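Local coordinates for putative ribose 5-phosphate isomerase (Leishmania infantum, PDB 6FXW), which probably interconverts ribose 5-phosphate and ribulose 5-phosphate in the pentose phosphate pathway, as a type B isomerase of the LacAB/RpiB family, at residues C12-Y17 and T45-P50; L101-N106 and E128-T133. One frame throughout, in Å; residues are numbered along the deposited sequence.

From the N terminus, the chain runs through strand 6-12 into 12-17, passes helix 20-29 and strand 33-38, and returns at 45-50 to close the loop of contact 1 just as helix 49-61 begins. Contact 2 opens only later, at 101-106 near the end of helix 96-104, and closes at 128-133 where helix 120-131 runs out. The two loops therefore follow in series, neither enclosing nor crossing the other. Their centres lie about 25 Å apart, on opposite sides of the chain's centre. Contact 1 joins the loop at the C-terminal end of strand 6-12 to the approach and start of helix 49-61, whereas contact 2 joins two helix ends; both also reach the second subunit.

Contact 1: C12-Y17 and T45-P50; sequences CDHAAY and TSVDYP. With SO4 (sulfate ion), chain B.
His14 and Asp13 both set their CG between the backbone N and the carbonyl carbon, chi1 48° and 70°, which turns the imidazole and the carboxylate toward 45-50. The imidazole lies along the backbone of Ser46 and Val47: Ser46 CA sits 4.2 Å from the His14 ring centroid, an off-centre CH-pi contact, with Ser46 OG over the same ring's rim. Beside the histidine, Val47 CG2 packs 3.8 Å from Asp13 CA. Asp13 and Tyr49 run side by side, Asp13 OD2 3.7 Å from Tyr49 CB. One water joins Asp13 to the incoming chain, donating to Asp13 OD2 (2.7 Å) and Val47 O and accepting from Tyr49 N. Asp13 OD1 instead takes Ala15 N, from above the carboxylate plane, in an Asx turn, so the turn holds one carboxylate oxygen and the water the other. His14 NE2 donates to a sulfate, probably from the crystallisation liquor, meeting its O2 at 2.8 Å and 160°. Arg116 of the same chain, with Arg140 and Arg144 of the second subunit, also hydrogen-bonds the sulfate, consistent with a pocket suited to phosphate. The contact thus joins the turn after strand 6-12, whose Asp13 backbone bonds to Val71 of strand 67-72, to the start of helix 49-61.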
ATOM      1  N   CYS A  12       8.999 -18.453  -8.686  1.00 11.99           N
ATOM      2  CA  CYS A  12       8.084 -17.498  -9.238  0.50 12.16           C
ATOM      3  C   CYS A  12       7.442 -18.114 -10.454  1.00 13.33           C
ATOM      4  O   CYS A  12       7.818 -19.197 -10.907  1.00 15.27           O
ATOM      5  CB  CYS A  12       8.786 -16.172  -9.586  0.50 10.60           C
ATOM      6  SG  CYS A  12      10.020 -16.432 -10.910  0.50 10.82           S
ATOM      7  N   ASP A  13       6.399 -17.420 -10.929  1.00 12.61           N
ATOM      8  CA  ASP A  13       5.797 -17.745 -12.228  1.00 12.26           C
ATOM      9  C   ASP A  13       6.355 -16.768 -13.272  1.00 12.29           C
ATOM     10  O   ASP A  13       7.308 -16.016 -12.998  1.00 12.68           O
ATOM     11  CB  ASP A  13       4.284 -17.864 -12.166  1.00 10.62           C
ATOM     12  CG  ASP A  13       3.549 -16.524 -11.951  1.00 12.01           C
ATOM     13  OD1 ASP A  13       4.208 -15.474 -11.909  1.00 11.80           O
ATOM     14  OD2 ASP A  13       2.321 -16.558 -11.962  1.00 12.83           O
ATOM     15  N   HIS A  14       5.736 -16.707 -14.412  1.00 12.40           N
ATOM     16  CA  HIS A  14       6.259 -15.920 -15.514  1.00 13.26           C
ATOM     17  C   HIS A  14       6.077 -14.424 -15.229  1.00 12.84           C
ATOM     18  O   HIS A  14       6.713 -13.596 -15.857  1.00 13.98           O
ATOM     19  CB  HIS A  14       5.522 -16.231 -16.792  1.00 13.42           C
ATOM     20  CG  HIS A  14       4.078 -16.210 -16.641  1.00 13.22           C
ATOM     21  ND1 HIS A  14       3.374 -17.247 -16.057  1.00 14.19           N
ATOM     22  CD2 HIS A  14       3.201 -15.194 -16.860  1.00 16.36           C
ATOM     23  CE1 HIS A  14       2.113 -16.851 -15.925  1.00 17.13           C
ATOM     24  NE2 HIS A  14       1.977 -15.626 -16.452  1.00 18.11           N
ATOM     25  N   ALA A  15       5.204 -14.077 -14.293  1.00 12.82           N
ATOM     26  CA  ALA A  15       5.025 -12.623 -14.032  1.00 13.69           C
ATOM     27  C   ALA A  15       6.354 -11.991 -13.593  1.00 14.87           C
ATOM     28  O   ALA A  15       6.620 -10.786 -13.863  1.00 13.94           O
ATOM     29  CB  ALA A  15       4.012 -12.414 -12.990  1.00 13.65           C
ATOM     30  N   ALA A  16       7.218 -12.762 -12.921  1.00 12.09           N
ATOM     31  CA  ALA A  16       8.452 -12.284 -12.395  1.00 13.69           C
ATOM     32  C   ALA A  16       9.649 -12.683 -13.241  1.00 15.64           C
ATOM     33  O   ALA A  16      10.787 -12.472 -12.856  1.00 16.97           O
ATOM     34  CB  ALA A  16       8.659 -12.739 -10.968  1.00 16.62           C
ATOM     35  N   TYR A  17       9.388 -13.189 -14.414  1.00 16.88           N
ATOM     36  CA  TYR A  17      10.538 -13.712 -15.211  1.00 19.44           C
ATOM     37  C   TYR A  17      11.459 -12.584 -15.606  1.00 20.68           C
ATOM     38  O   TYR A  17      12.669 -12.710 -15.447  1.00 21.98           O
ATOM     39  CB  TYR A  17      10.060 -14.525 -16.390  1.00 21.13           C
ATOM     40  CG  TYR A  17      11.181 -15.087 -17.185  1.00 21.22           C
ATOM     41  CD1 TYR A  17      11.932 -16.108 -16.674  1.00 21.90           C
ATOM     42  CD2 TYR A  17      11.395 -14.658 -18.455  1.00 23.35           C
ATOM     43  CE1 TYR A  17      12.979 -16.669 -17.398  1.00 20.63           C
ATOM     44  CE2 TYR A  17      12.461 -15.157 -19.203  1.00 25.27           C
ATOM     45  CZ  TYR A  17      13.216 -16.182 -18.657  1.00 23.13           C
ATOM     46  OH  TYR A  17      14.262 -16.806 -19.368  1.00 25.64           O
ATOM     47  N   THR A  45       8.335 -18.625 -20.916  1.00 24.88           N
ATOM     48  CA  THR A  45       7.092 -19.366 -21.205  1.00 23.34           C
ATOM     49  C   THR A  45       6.010 -19.010 -20.128  1.00 25.34           C
ATOM     50  O   THR A  45       6.322 -18.576 -19.035  1.00 22.26           O
ATOM     51  CB  THR A  45       7.430 -20.891 -21.251  1.00 24.95           C
ATOM     52  OG1 THR A  45       8.133 -21.276 -20.038  1.00 26.38           O
ATOM     53  CG2 THR A  45       8.345 -21.257 -22.479  1.00 25.30           C
ATOM     54  N   SER A  46       4.756 -19.177 -20.463  1.00 24.20           N
ATOM     55  CA  SER A  46       3.696 -19.057 -19.447  1.00 24.38           C
ATOM     56  C   SER A  46       3.731 -20.314 -18.607  1.00 18.99           C
ATOM     57  O   SER A  46       3.751 -21.411 -19.126  1.00 20.91           O
ATOM     58  CB  SER A  46       2.365 -18.976 -20.180  1.00 29.72           C
ATOM     59  OG  SER A  46       1.397 -18.666 -19.251  1.00 34.17           O
ATOM     60  N   VAL A  47       3.595 -20.155 -17.255  1.00 13.57           N
ATOM     61  CA  VAL A  47       3.588 -21.252 -16.399  1.00 13.59           C
ATOM     62  C   VAL A  47       2.539 -21.061 -15.281  1.00 12.66           C
ATOM     63  O   VAL A  47       1.938 -19.981 -15.234  1.00 13.00           O
ATOM     64  CB  VAL A  47       4.980 -21.530 -15.843  1.00 13.70           C
ATOM     65  CG1 VAL A  47       6.041 -21.781 -16.921  1.00 15.45           C
ATOM     66  CG2 VAL A  47       5.481 -20.336 -15.027  1.00 14.25           C
ATOM     67  N   ASP A  48       2.373 -22.081 -14.468  1.00 13.01           N
ATOM     68  CA  ASP A  48       1.344 -22.068 -13.423  1.00 12.04           C
ATOM     69  C   ASP A  48       1.946 -21.960 -12.047  1.00 11.79           C
ATOM     70  O   ASP A  48       2.634 -22.815 -11.581  1.00 11.99           O
ATOM     71  CB  ASP A  48       0.517 -23.326 -13.571  1.00 12.45           C
ATOM     72  CG  ASP A  48      -0.269 -23.355 -14.876  1.00 14.18           C
ATOM     73  OD1 ASP A  48      -0.628 -22.333 -15.452  1.00 13.84           O
ATOM     74  OD2 ASP A  48      -0.481 -24.532 -15.323  1.00 16.67           O
ATOM     75  N   TYR A  49       1.645 -20.851 -11.327  1.00 11.75           N
ATOM     76  CA  TYR A  49       2.310 -20.581 -10.101  1.00 11.60           C
ATOM     77  C   TYR A  49       2.244 -21.734  -9.071  1.00 11.01           C
ATOM     78  O   TYR A  49       3.189 -21.909  -8.285  1.00 11.75           O
ATOM     79  CB  TYR A  49       1.756 -19.242  -9.476  1.00 11.16           C
ATOM     80  CG  TYR A  49       0.296 -19.269  -9.145  1.00 10.34           C
ATOM     81  CD1 TYR A  49      -0.245 -19.765  -7.952  1.00 11.62           C
ATOM     82  CD2 TYR A  49      -0.609 -18.688 -10.044  1.00 11.38           C
ATOM     83  CE1 TYR A  49      -1.568 -19.778  -7.701  1.00 11.73           C
ATOM     84  CE2 TYR A  49      -1.979 -18.700  -9.783  1.00 11.39           C
ATOM     85  CZ  TYR A  49      -2.484 -19.283  -8.628  1.00 11.16           C
ATOM     86  OH  TYR A  49      -3.870 -19.326  -8.387  1.00 12.03           O
ATOM     87  N   PRO A  50       1.125 -22.529  -8.940  1.00  9.71           N
ATOM     88  CA  PRO A  50       1.192 -23.583  -7.939  1.00 10.37           C
ATOM     89  C   PRO A  50       2.313 -24.563  -8.095  1.00 10.61           C
ATOM     90  O   PRO A  50       2.813 -25.090  -7.085  1.00 12.50           O
ATOM     91  CB  PRO A  50      -0.170 -24.268  -8.088  1.00 10.91           C
ATOM     92  CG  PRO A  50      -1.074 -23.187  -8.701  1.00 12.22           C
ATOM     93  CD  PRO A  50      -0.171 -22.501  -9.641  1.00 10.96           C
TER
HETATM   94  S   SO4 B 201      -1.465 -13.983 -16.618  1.00 24.92           S
HETATM   95  O1  SO4 B 201      -2.148 -13.316 -17.796  1.00 28.21           O
HETATM   96  O2  SO4 B 201      -0.032 -13.689 -16.656  1.00 24.06           O
HETATM   97  O3  SO4 B 201      -2.176 -13.309 -15.403  1.00 27.23           O
HETATM   98  O4  SO4 B 201      -1.723 -15.386 -16.767  1.00 29.24           O
HETATM   99  O   HOH W   1       0.882 -18.639 -12.972  1.00 11.56           O

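Contact 2: L101-N106 and E128-T133; sequences LSRQHN and ETFLTT
Arg103 and Phe130 make the central meeting, crossing at about a right angle. The arginine's CD rests over the middle of the phenyl ring, 3.6 Å from the Phe130 centroid and 14° off the normal, a CH-pi contact made by the aliphatic part of the chain. The charged end lies farther off, with Arg103 CZ 5.7 Å from the Phe130 centroid, so any cation-pi attraction is weak at most. Ser102 OG comes to the edge of the same ring, 3.3 Å from Phe130 CE1. One residue after Arg103, Gln104 CG touches Thr133 CG2 at 3.4 Å, and that methyl also packs against Arg103 CB.

Bends at chi2 (-66°) and chi3 (-60°) fold the arginine back across Phe130 and bring its head to the end of the other helix. There Arg103 NE and NH2 both reach Thr133 O, at 3.1 and 3.2 Å, in two weak bonds far from straight. Thr133 is positioned by its own OG1, which donates to Thr129 O at 2.7 Å. Thr132 N reaches this same carbonyl from the opposite face of its plane.

Further out, Asn107 takes Arg103 NH1, Ala99 O holds Ser102 OG, and Gln100 NE2 donates to Gln104 OE1. Phe130 leans on Thr67 of strand 67-72, so the last turns of helices 96-104 and 120-131 meet beside the parallel sheet of this Rossmann-like alpha/beta/alpha fold.

The chemistry divides one side chain between two tasks: the CD methylene packs on an aromatic face, while the guanidinium binds backbone oxygen beyond a helix end. Spreading the head over Thr133 O and Asn107 probably helps a buried positive charge to be tolerated, with a long, weak ion pair to Glu134 perhaps adding a little.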
ATOM      1  N   LEU A 101       5.929  -8.260  10.769  1.00 10.56           N
ATOM      2  CA  LEU A 101       4.967  -9.028  11.598  1.00 10.78           C
ATOM      3  C   LEU A 101       4.707 -10.454  11.121  1.00  9.90           C
ATOM      4  O   LEU A 101       4.477 -11.342  11.940  1.00 10.27           O
ATOM      5  CB  LEU A 101       3.692  -8.250  11.745  1.00 12.22           C
ATOM      6  CG  LEU A 101       3.838  -6.943  12.468  1.00 12.81           C
ATOM      7  CD1 LEU A 101       2.561  -6.166  12.557  1.00 14.27           C
ATOM      8  CD2 LEU A 101       4.353  -7.153  13.894  1.00 14.44           C
ATOM      9  N   SER A 102       4.931 -10.732   9.813  1.00  9.99           N
ATOM     10  CA  SER A 102       4.792 -12.069   9.265  1.00  9.87           C
ATOM     11  C   SER A 102       5.846 -12.980   9.952  1.00 10.32           C
ATOM     12  O   SER A 102       5.592 -14.161  10.087  1.00 10.30           O
ATOM     13  CB  SER A 102       5.017 -12.140   7.799  1.00 10.35           C
ATOM     14  OG  SER A 102       6.340 -11.922   7.423  1.00 11.37           O
ATOM     15  N   ARG A 103       6.986 -12.394  10.339  1.00  9.74           N
ATOM     16  CA  ARG A 103       8.031 -13.103  11.072  1.00 11.21           C
ATOM     17  C   ARG A 103       7.818 -13.017  12.586  1.00 12.20           C
ATOM     18  O   ARG A 103       7.772 -14.048  13.270  1.00 12.54           O
ATOM     19  CB  ARG A 103       9.374 -12.521  10.688  1.00 11.82           C
ATOM     20  CG  ARG A 103       9.763 -12.688   9.218  1.00 11.48           C
ATOM     21  CD  ARG A 103       9.983 -14.129   8.788  1.00 11.58           C
ATOM     22  NE  ARG A 103      11.044 -14.661   9.590  1.00 13.34           N
ATOM     23  CZ  ARG A 103      11.022 -15.746  10.369  1.00 14.11           C
ATOM     24  NH1 ARG A 103      10.010 -16.608  10.390  1.00 13.58           N
ATOM     25  NH2 ARG A 103      12.060 -16.000  11.172  1.00 16.55           N
ATOM     26  N   GLN A 104       7.623 -11.808  13.124  1.00 11.57           N
ATOM     27  CA  GLN A 104       7.472 -11.610  14.604  1.00 11.58           C
ATOM     28  C   GLN A 104       6.338 -12.372  15.185  1.00 13.60           C
ATOM     29  O   GLN A 104       6.421 -12.981  16.269  1.00 13.61           O
ATOM     30  CB  GLN A 104       7.388 -10.134  14.932  1.00 12.55           C
ATOM     31  CG  GLN A 104       8.676  -9.388  14.780  1.00 15.99           C
ATOM     32  CD  GLN A 104       8.664  -8.028  15.377  1.00 17.94           C
ATOM     33  OE1 GLN A 104       7.697  -7.315  15.312  1.00 20.96           O
ATOM     34  NE2 GLN A 104       9.758  -7.694  16.002  1.00 22.05           N
ATOM     35  N   HIS A 105       5.195 -12.334  14.474  1.00 12.15           N
ATOM     36  CA  HIS A 105       3.977 -12.954  14.974  1.00 12.28           C
ATOM     37  C   HIS A 105       3.714 -14.275  14.355  1.00 11.56           C
ATOM     38  O   HIS A 105       3.435 -15.259  15.049  1.00 13.74           O
ATOM     39  CB  HIS A 105       2.774 -12.017  14.723  1.00 13.49           C
ATOM     40  CG  HIS A 105       2.819 -10.794  15.544  1.00 12.77           C
ATOM     41  ND1 HIS A 105       1.849  -9.802  15.406  1.00 16.18           N
ATOM     42  CD2 HIS A 105       3.715 -10.340  16.442  1.00 16.53           C
ATOM     43  CE1 HIS A 105       2.165  -8.811  16.215  1.00 16.19           C
ATOM     44  NE2 HIS A 105       3.282  -9.097  16.872  1.00 17.90           N
ATOM     45  N   ASN A 106       3.747 -14.367  13.026  1.00 10.86           N
ATOM     46  CA  ASN A 106       3.313 -15.580  12.355  1.00 11.73           C
ATOM     47  C   ASN A 106       4.447 -16.589  12.047  1.00 11.54           C
ATOM     48  O   ASN A 106       4.149 -17.698  11.630  1.00 11.96           O
ATOM     49  CB  ASN A 106       2.589 -15.266  11.063  1.00 11.13           C
ATOM     50  CG  ASN A 106       1.543 -14.179  11.214  1.00 12.69           C
ATOM     51  OD1 ASN A 106       1.817 -13.048  10.804  1.00 13.34           O
ATOM     52  ND2 ASN A 106       0.414 -14.457  11.883  1.00 12.80           N
ATOM     53  N   GLU A 128      14.474  -7.637   2.632  1.00 10.93           N
ATOM     54  CA  GLU A 128      15.460  -7.434   3.676  1.00 13.53           C
ATOM     55  C   GLU A 128      14.855  -7.561   5.069  1.00 12.31           C
ATOM     56  O   GLU A 128      15.419  -8.206   5.921  1.00 13.34           O
ATOM     57  CB  GLU A 128      16.074  -6.079   3.523  1.00 14.66           C
ATOM     58  CG  GLU A 128      17.000  -5.986   2.352  1.00 19.09           C
ATOM     59  CD  GLU A 128      17.701  -4.672   2.088  1.00 26.10           C
ATOM     60  OE1 GLU A 128      17.321  -3.680   2.740  1.00 35.11           O
ATOM     61  OE2 GLU A 128      18.554  -4.653   1.136  1.00 25.91           O
ATOM     62  N   THR A 129      13.629  -7.061   5.300  1.00 10.80           N
ATOM     63  CA  THR A 129      12.959  -7.150   6.571  1.00 11.20           C
ATOM     64  C   THR A 129      12.595  -8.592   6.885  1.00 10.74           C
ATOM     65  O   THR A 129      12.799  -9.070   7.967  1.00 11.52           O
ATOM     66  CB  THR A 129      11.754  -6.269   6.526  1.00 11.74           C
ATOM     67  OG1 THR A 129      12.209  -4.917   6.224  1.00 12.59           O
ATOM     68  CG2 THR A 129      10.990  -6.333   7.877  1.00 12.61           C
ATOM     69  N   PHE A 130      11.998  -9.286   5.921  1.00 10.55           N
ATOM     70  CA  PHE A 130      11.592 -10.693   6.159  1.00 10.46           C
ATOM     71  C   PHE A 130      12.727 -11.584   6.550  1.00 11.12           C
ATOM     72  O   PHE A 130      12.628 -12.435   7.444  1.00 11.95           O
ATOM     73  CB  PHE A 130      10.905 -11.224   4.894  1.00 10.62           C
ATOM     74  CG  PHE A 130      10.259 -12.566   5.050  1.00 10.98           C
ATOM     75  CD1 PHE A 130       8.969 -12.696   5.518  1.00 11.56           C
ATOM     76  CD2 PHE A 130      10.943 -13.713   4.722  1.00 11.67           C
ATOM     77  CE1 PHE A 130       8.324 -13.880   5.605  1.00 11.72           C
ATOM     78  CE2 PHE A 130      10.313 -14.936   4.853  1.00 11.65           C
ATOM     79  CZ  PHE A 130       9.025 -15.041   5.334  1.00 11.71           C
ATOM     80  N   LEU A 131      13.842 -11.382   5.825  1.00 10.39           N
ATOM     81  CA  LEU A 131      15.024 -12.221   6.127  1.00 11.97           C
ATOM     82  C   LEU A 131      15.774 -11.901   7.405  1.00 13.02           C
ATOM     83  O   LEU A 131      16.595 -12.747   7.855  1.00 15.39           O
ATOM     84  CB  LEU A 131      16.021 -12.148   4.979  1.00 12.48           C
ATOM     85  CG  LEU A 131      15.561 -12.723   3.632  1.00 14.20           C
ATOM     86  CD1 LEU A 131      16.590 -12.511   2.466  1.00 15.00           C
ATOM     87  CD2 LEU A 131      15.107 -14.191   3.749  1.00 14.75           C
ATOM     88  N   THR A 132      15.563 -10.737   7.968  1.00 11.84           N
ATOM     89  CA  THR A 132      16.274 -10.351   9.180  1.00 14.60           C
ATOM     90  C   THR A 132      15.440 -10.215  10.412  1.00 16.37           C
ATOM     91  O   THR A 132      15.897  -9.621  11.391  1.00 20.02           O
ATOM     92  CB  THR A 132      17.025  -9.056   8.939  1.00 14.65           C
ATOM     93  OG1 THR A 132      16.142  -7.976   8.549  1.00 15.55           O
ATOM     94  CG2 THR A 132      18.006  -9.142   7.750  1.00 14.33           C
ATOM     95  N   THR A 133      14.198 -10.636  10.400  1.00 13.81           N
ATOM     96  CA  THR A 133      13.310 -10.499  11.531  1.00 13.28           C
ATOM     97  C   THR A 133      13.068 -11.895  12.118  1.00 14.07           C
ATOM     98  O   THR A 133      12.765 -12.848  11.456  1.00 14.51           O
ATOM     99  CB  THR A 133      11.974  -9.787  11.167  1.00 12.50           C
ATOM    100  OG1 THR A 133      12.241  -8.532  10.575  1.00 13.66           O
ATOM    101  CG2 THR A 133      11.099  -9.596  12.391  1.00 14.47           C
TER